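L-cysteine S-thiosulfotransferase subunit SoxA (Paracoccus denitrificans, PDB 2C1D) forms, together with SoxX, the heme enzyme that joins thiosulfate to a cysteine of the carrier SoxY, passing electrons to cytochrome c. Local coordinates at residues 29-34 with 183-188; 125-130 with 135-140. All blocks are in the same frame, centred on the assembly; numbering follows the deposited sequence.

Contact 1: residues 29-34 with 183-188; sequences ADTFDT and CHEDNA. With HEC (heme c), chain J.
The methyl CG2 of Thr31 sits on one face of the Glu185 carboxylate, 3.4 Å from Glu185 CD and at similar distances from CG and both oxygens, and the two side chains run at about a right angle to each other. CG anti to the backbone N (chi1 -176°) and an extended chain carry the Glu185 carboxylate to Thr31, and the last torsion, chi3 118°, turns its face to the methyl. A water spans the polar side of the pair, 3.2 Å from Thr31 OG1 and donating to Glu185 OE1 at 2.6 Å. The other oxygen, OE2, is held by a salt bridge to Arg251 and a hydrogen bond to Tyr170, so both carboxylate oxygens are engaged and the group has little freedom to turn.

Phe32 meets the same residue differently. Its ring touches edge-on, with CZ 4.0 Å from Glu185 CA and the carbonyl oxygen of His184 also near the ring plane, while Thr31 CG2 lies 3.9 Å above the ring centre. The loop 29-34 thereby abuts the end of the CXXCH heme-binding motif, formed by Cys180, Cys183 and His184 on helix 180-184. His184 turns its imidazole away from Phe32, and its NE2 binds the heme iron at 2.1 Å; Cys225 supplies the other axial ligand. On the far side of the imidazole, ND1 is hydrogen-bonded to Ser198 O, which helps fix the rotation of the ring. Cys183 points SG at the heme carbon CAC, consistent with a thioether link, and packs on Phe90 of the SoxX chain.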
loop_
_atom_site.group_PDB
_atom_site.type_symbol
_atom_site.label_atom_id
_atom_site.label_comp_id
_atom_site.label_asym_id
_atom_site.label_seq_id
_atom_site.Cartn_x
_atom_site.Cartn_y
_atom_site.Cartn_z
ATOM N N ALA A 29 -9.156 -6.616 -17.274
ATOM C CA ALA A 29 -9.576 -5.833 -18.450
ATOM C C ALA A 29 -10.841 -4.999 -18.214
ATOM O O ALA A 29 -10.973 -3.920 -18.779
ATOM C CB ALA A 29 -9.748 -6.739 -19.676
ATOM N N ASP A 30 -11.765 -5.482 -17.386
ATOM C CA ASP A 30 -12.938 -4.675 -16.986
ATOM C C ASP A 30 -12.648 -3.643 -15.855
ATOM O O ASP A 30 -13.507 -2.805 -15.518
ATOM C CB ASP A 30 -14.117 -5.593 -16.593
ATOM C CG ASP A 30 -15.493 -4.872 -16.666
ATOM O OD1 ASP A 30 -15.623 -3.840 -17.383
ATOM O OD2 ASP A 30 -16.505 -5.265 -16.018
ATOM N N THR A 31 -11.437 -3.673 -15.304
ATOM C CA THR A 31 -11.058 -2.866 -14.131
ATOM C C THR A 31 -10.284 -1.614 -14.501
ATOM O O THR A 31 -10.580 -0.518 -14.026
ATOM C CB THR A 31 -10.216 -3.751 -13.201
ATOM O OG1 THR A 31 -11.021 -4.850 -12.746
ATOM C CG2 THR A 31 -9.784 -3.021 -11.938
ATOM N N PHE A 32 -9.284 -1.782 -15.355
ATOM C CA PHE A 32 -8.428 -0.699 -15.814
ATOM C C PHE A 32 -8.414 -0.692 -17.331
ATOM O O PHE A 32 -8.450 -1.748 -17.963
ATOM C CB PHE A 32 -6.971 -0.941 -15.358
ATOM C CG PHE A 32 -6.762 -0.924 -13.863
ATOM C CD1 PHE A 32 -7.244 0.126 -13.084
ATOM C CD2 PHE A 32 -6.006 -1.929 -13.249
ATOM C CE1 PHE A 32 -7.003 0.162 -11.695
ATOM C CE2 PHE A 32 -5.756 -1.896 -11.862
ATOM C CZ PHE A 32 -6.265 -0.852 -11.093
ATOM N N ASP A 33 -8.322 0.491 -17.912
ATOM C CA ASP A 33 -8.071 0.625 -19.341
ATOM C C ASP A 33 -6.590 0.327 -19.563
ATOM O O ASP A 33 -6.187 -0.265 -20.568
ATOM C CB ASP A 33 -8.390 2.056 -19.803
ATOM C CG ASP A 33 -9.898 2.339 -19.871
ATOM O OD1 ASP A 33 -10.270 3.533 -19.982
ATOM O OD2 ASP A 33 -10.775 1.443 -19.798
ATOM N N THR A 34 -5.792 0.730 -18.579
ATOM C CA THR A 34 -4.346 0.689 -18.672
ATOM C C THR A 34 -3.709 0.447 -17.291
ATOM O O THR A 34 -4.156 1.022 -16.296
ATOM C CB THR A 34 -3.867 2.029 -19.210
ATOM O OG1 THR A 34 -4.520 2.309 -20.466
ATOM C CG2 THR A 34 -2.393 1.987 -19.543
ATOM N N CYS A 183 -8.017 1.988 -2.247
ATOM C CA CYS A 183 -7.037 3.017 -2.543
ATOM C C CYS A 183 -6.410 2.909 -3.936
ATOM O O CYS A 183 -6.432 3.884 -4.700
ATOM C CB CYS A 183 -5.959 3.008 -1.477
ATOM S SG CYS A 183 -6.637 3.537 0.103
ATOM N N HIS A 184 -5.904 1.724 -4.270
ATOM C CA HIS A 184 -5.122 1.498 -5.488
ATOM C C HIS A 184 -5.926 1.193 -6.750
ATOM O O HIS A 184 -5.409 1.347 -7.855
ATOM C CB HIS A 184 -4.113 0.407 -5.245
ATOM C CG HIS A 184 -3.092 0.820 -4.243
ATOM N ND1 HIS A 184 -2.423 2.016 -4.349
ATOM C CD2 HIS A 184 -2.659 0.240 -3.103
ATOM C CE1 HIS A 184 -1.609 2.150 -3.317
ATOM N NE2 HIS A 184 -1.750 1.096 -2.535
ATOM N N GLU A 185 -7.175 0.777 -6.580
ATOM C CA GLU A 185 -8.043 0.516 -7.728
ATOM C C GLU A 185 -9.064 1.656 -7.881
ATOM O O GLU A 185 -9.108 2.331 -8.924
ATOM C CB GLU A 185 -8.686 -0.869 -7.584
ATOM C CG GLU A 185 -9.538 -1.321 -8.762
ATOM C CD GLU A 185 -10.028 -2.750 -8.602
ATOM O OE1 GLU A 185 -11.260 -2.941 -8.539
ATOM O OE2 GLU A 185 -9.197 -3.685 -8.517
ATOM N N ASP A 186 -9.837 1.933 -6.826
ATOM C CA ASP A 186 -10.897 2.946 -6.919
ATOM C C ASP A 186 -10.357 4.345 -6.999
ATOM O O ASP A 186 -11.032 5.226 -7.517
ATOM C CB ASP A 186 -11.839 2.883 -5.708
ATOM C CG ASP A 186 -12.633 1.605 -5.647
ATOM O OD1 ASP A 186 -12.670 0.843 -6.654
ATOM O OD2 ASP A 186 -13.238 1.270 -4.609
ATOM N N ASN A 187 -9.160 4.578 -6.461
ATOM C CA ASN A 187 -8.670 5.938 -6.306
ATOM C C ASN A 187 -7.286 6.241 -6.898
ATOM O O ASN A 187 -6.699 7.266 -6.573
ATOM C CB ASN A 187 -8.722 6.354 -4.834
ATOM C CG ASN A 187 -10.118 6.671 -4.374
ATOM O OD1 ASN A 187 -10.684 7.698 -4.756
ATOM N ND2 ASN A 187 -10.702 5.775 -3.586
ATOM N N ALA A 188 -6.802 5.377 -7.780
ATOM C CA ALA A 188 -5.557 5.618 -8.507
ATOM C C ALA A 188 -5.699 6.912 -9.268
ATOM O O ALA A 188 -6.725 7.134 -9.910
ATOM C CB ALA A 188 -5.270 4.478 -9.469
HETATM FE FE HEC J . -0.848 0.905 -0.704
HETATM C CHA HEC J . 1.911 2.497 -1.940
HETATM C CHB HEC J . 0.355 -2.050 -2.058
HETATM C CHC HEC J . -3.475 -0.750 0.621
HETATM C CHD HEC J . -2.261 3.866 0.175
HETATM N NA HEC J . 0.842 0.336 -1.814
HETATM C C1A HEC J . 1.850 1.166 -2.209
HETATM C C2A HEC J . 2.801 0.395 -2.963
HETATM C C3A HEC J . 2.355 -0.879 -2.985
HETATM C C4A HEC J . 1.113 -0.930 -2.268
HETATM C CMA HEC J . 3.013 -2.093 -3.638
HETATM C CAA HEC J . 4.096 0.933 -3.619
HETATM C CBA HEC J . 3.838 1.157 -5.120
HETATM C CGA HEC J . 5.102 1.617 -5.837
HETATM O O1A HEC J . 5.026 1.837 -7.067
HETATM O O2A HEC J . 6.184 1.789 -5.183
HETATM N NB HEC J . -1.434 -0.991 -0.716
HETATM C C1B HEC J . -0.788 -2.080 -1.279
HETATM C C2B HEC J . -1.467 -3.271 -0.872
HETATM C C3B HEC J . -2.527 -2.922 -0.152
HETATM C C4B HEC J . -2.506 -1.492 -0.014
HETATM C CMB HEC J . -1.077 -4.682 -1.319
HETATM C CAB HEC J . -3.553 -3.880 0.491
HETATM C CBB HEC J . -2.946 -4.729 1.376
HETATM N NC HEC J . -2.579 1.467 0.229
HETATM C C1C HEC J . -3.543 0.618 0.675
HETATM C C2C HEC J . -4.591 1.388 1.316
HETATM C C3C HEC J . -4.263 2.689 1.191
HETATM C C4C HEC J . -2.985 2.730 0.491
HETATM C CMC HEC J . -5.827 0.717 1.955
HETATM C CAC HEC J . -4.972 4.014 1.634
HETATM C CBC HEC J . -5.591 4.191 2.810
HETATM N ND HEC J . -0.278 2.822 -0.841
HETATM C C1D HEC J . -1.028 3.914 -0.398
HETATM C C2D HEC J . -0.290 5.140 -0.628
HETATM C C3D HEC J . 1.005 4.704 -1.270
HETATM C C4D HEC J . 0.924 3.265 -1.365
HETATM C CMD HEC J . -0.706 6.585 -0.299
HETATM C CAD HEC J . 2.158 5.604 -1.778
HETATM C CBD HEC J . 1.725 6.209 -3.127
HETATM C CGD HEC J . 1.681 5.186 -4.244
HETATM O O1D HEC J . 0.629 4.570 -4.527
HETATM O O2D HEC J . 2.697 4.952 -4.902
HETATM O O HOH W 1 -12.127 -5.046 -9.769
#

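Contact 2: residues 125-130 with 135-140; sequences EKWGVT and KDMLSL
Trp127 and Met137 meet at the heme pocket of the first of the two cytochrome c domains, where the loop after helix 110-122 folds back against helix 132-143. Both residues touch the heme, whose iron is bound by His84 and Cys117. The methyl CE of Met137 comes in at the rim of the indole, near its plane, 4.0 Å from Trp127 CH2 and slightly farther from CZ3; the encounter is apolar and does not use the ring face. Met137 has CG anti to the backbone N (chi1 -162°), and bends at the next two torsions curl CE round to the indole. Its side chain is also about 4 Å, nearest atoms, from that of Cys80, a covalent heme anchor, and packs on Lys68 and Trp69 of helix 59-70. Trp127 is tied down at its backbone, whose N is hydrogen-bonded to Asn115 of helix 110-122.

Nearer the start of helix 132-143, the aliphatic part of Lys135 passes alongside the carbonyl of Thr130. CD and CE each lie 3.6 Å from Thr130 O, and a bend at chi3 carries the chain past it; the ammonium NZ finds its hydrogen bond beyond, at Met215 O. With an alanine here, the Met215 carbonyl would probably lose its charged donor and the Thr130 carbonyl the methylenes that flank it. The backbone oxygen of Lys135 has two donors reaching it from opposite faces of its plane: Ser139 N at 3.0 Å, in the regular helical bond, and Ser139 OG at 2.8 Å, the hydroxyl tilted 34° from the carbonyl plane.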
loop_
_atom_site.group_PDB
_atom_site.type_symbol
_atom_site.label_atom_id
_atom_site.label_comp_id
_atom_site.label_asym_id
_atom_site.label_seq_id
_atom_site.Cartn_x
_atom_site.Cartn_y
_atom_site.Cartn_z
ATOM N N GLU A 125 22.156 -19.743 9.769
ATOM C CA GLU A 125 20.886 -19.356 10.324
ATOM C C GLU A 125 20.192 -18.545 9.236
ATOM O O GLU A 125 20.840 -17.776 8.524
ATOM C CB GLU A 125 21.133 -18.527 11.598
ATOM C CG GLU A 125 19.950 -17.716 12.099
ATOM C CD GLU A 125 20.092 -17.323 13.571
ATOM O OE1 GLU A 125 21.222 -17.441 14.127
ATOM O OE2 GLU A 125 19.073 -16.900 14.177
ATOM N N LYS A 126 18.893 -18.746 9.085
ATOM C CA LYS A 126 18.148 -18.052 8.028
ATOM C C LYS A 126 18.292 -16.536 8.157
ATOM O O LYS A 126 18.345 -15.993 9.275
ATOM C CB LYS A 126 16.682 -18.492 7.982
ATOM C CG LYS A 126 15.709 -17.832 8.970
ATOM C CD LYS A 126 14.223 -18.066 8.572
ATOM C CE LYS A 126 13.482 -16.743 8.174
ATOM N NZ LYS A 126 12.199 -16.965 7.371
ATOM N N TRP A 127 18.398 -15.856 7.023
ATOM C CA TRP A 127 18.374 -14.387 7.014
ATOM C C TRP A 127 16.961 -13.860 7.272
ATOM O O TRP A 127 15.967 -14.395 6.754
ATOM C CB TRP A 127 18.903 -13.822 5.689
ATOM C CG TRP A 127 20.374 -14.070 5.406
ATOM C CD1 TRP A 127 21.338 -14.514 6.278
ATOM C CD2 TRP A 127 21.036 -13.875 4.151
ATOM N NE1 TRP A 127 22.549 -14.606 5.635
ATOM C CE2 TRP A 127 22.396 -14.207 4.333
ATOM C CE3 TRP A 127 20.619 -13.423 2.890
ATOM C CZ2 TRP A 127 23.324 -14.136 3.305
ATOM C CZ3 TRP A 127 21.549 -13.346 1.863
ATOM C CH2 TRP A 127 22.878 -13.703 2.071
ATOM N N GLY A 128 16.878 -12.805 8.082
ATOM C CA GLY A 128 15.632 -12.096 8.286
ATOM C C GLY A 128 15.123 -11.665 6.930
ATOM O O GLY A 128 15.893 -11.194 6.103
ATOM N N VAL A 129 13.821 -11.798 6.701
ATOM C CA VAL A 129 13.245 -11.447 5.400
ATOM C C VAL A 129 13.309 -9.977 5.028
ATOM O O VAL A 129 13.182 -9.650 3.857
ATOM C CB VAL A 129 11.795 -11.978 5.226
ATOM C CG1 VAL A 129 11.780 -13.480 5.436
ATOM C CG2 VAL A 129 10.825 -11.290 6.160
ATOM N N THR A 130 13.508 -9.088 6.011
ATOM C CA THR A 130 13.770 -7.672 5.743
ATOM C C THR A 130 15.146 -7.218 6.215
ATOM O O THR A 130 15.397 -6.013 6.344
ATOM C CB THR A 130 12.693 -6.777 6.395
ATOM O OG1 THR A 130 12.710 -6.963 7.812
ATOM C CG2 THR A 130 11.335 -7.229 6.000
ATOM N N LYS A 135 17.575 -7.858 1.567
ATOM C CA LYS A 135 17.172 -6.772 0.654
ATOM C C LYS A 135 18.243 -6.517 -0.419
ATOM O O LYS A 135 17.931 -6.339 -1.592
ATOM C CB LYS A 135 16.860 -5.499 1.442
ATOM C CG LYS A 135 15.737 -5.717 2.443
ATOM C CD LYS A 135 15.211 -4.423 3.085
ATOM C CE LYS A 135 16.286 -3.585 3.778
ATOM N NZ LYS A 135 15.608 -2.506 4.610
ATOM N N ASP A 136 19.516 -6.558 -0.037
ATOM C CA ASP A 136 20.576 -6.401 -1.019
ATOM C C ASP A 136 20.571 -7.563 -2.014
ATOM O O ASP A 136 20.798 -7.356 -3.208
ATOM C CB ASP A 136 21.977 -6.351 -0.403
ATOM C CG ASP A 136 22.173 -5.224 0.612
ATOM O OD1 ASP A 136 21.392 -4.233 0.695
ATOM O OD2 ASP A 136 23.108 -5.326 1.440
ATOM N N MET A 137 20.388 -8.786 -1.519
ATOM C CA MET A 137 20.424 -9.943 -2.406
ATOM C C MET A 137 19.249 -9.909 -3.387
ATOM O O MET A 137 19.430 -10.149 -4.573
ATOM C CB MET A 137 20.445 -11.257 -1.632
ATOM C CG MET A 137 20.916 -12.445 -2.492
ATOM S SD MET A 137 22.551 -12.234 -3.201
ATOM C CE MET A 137 23.543 -12.387 -1.674
ATOM N N LEU A 138 18.051 -9.578 -2.895
ATOM C CA LEU A 138 16.884 -9.447 -3.788
ATOM C C LEU A 138 17.100 -8.357 -4.813
ATOM O O LEU A 138 16.647 -8.472 -5.943
ATOM C CB LEU A 138 15.621 -9.098 -3.026
ATOM C CG LEU A 138 15.036 -10.061 -2.000
ATOM C CD1 LEU A 138 13.534 -9.909 -1.890
ATOM C CD2 LEU A 138 15.415 -11.494 -2.228
ATOM N N SER A 139 17.775 -7.292 -4.408
ATOM C CA SER A 139 18.089 -6.179 -5.315
ATOM C C SER A 139 18.953 -6.667 -6.466
ATOM O O SER A 139 18.626 -6.448 -7.640
ATOM C CB SER A 139 18.790 -5.044 -4.535
ATOM O OG SER A 139 17.877 -4.437 -3.616
ATOM N N LEU A 140 20.037 -7.363 -6.119
ATOM C CA LEU A 140 20.939 -7.965 -7.114
ATOM C C LEU A 140 20.216 -8.924 -8.048
ATOM O O LEU A 140 20.356 -8.841 -9.274
ATOM C CB LEU A 140 22.098 -8.704 -6.426
ATOM C CG LEU A 140 23.113 -9.408 -7.330
ATOM C CD1 LEU A 140 23.888 -8.402 -8.185
ATOM C CD2 LEU A 140 24.059 -10.302 -6.497
#

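Overall arrangement
From the N terminus the chain forms strand 16-22 and then the loop 29-34, which is the first half of contact 1 and waits 149 residues for its partner. Within that long excursion lies the first cytochrome c domain, including helices 59-70 and 110-122, and the short loop closed by contact 2 as 125-130 folds back on helix 132-143. Contact 2 is therefore nested inside contact 1. The chain continues through helix 159-170 to helix 180-184, where the second heme is attached and the larger loop closes. The centres of the contacts are about 32 Å apart, on opposite sides of the chain's centre, one beside each heme.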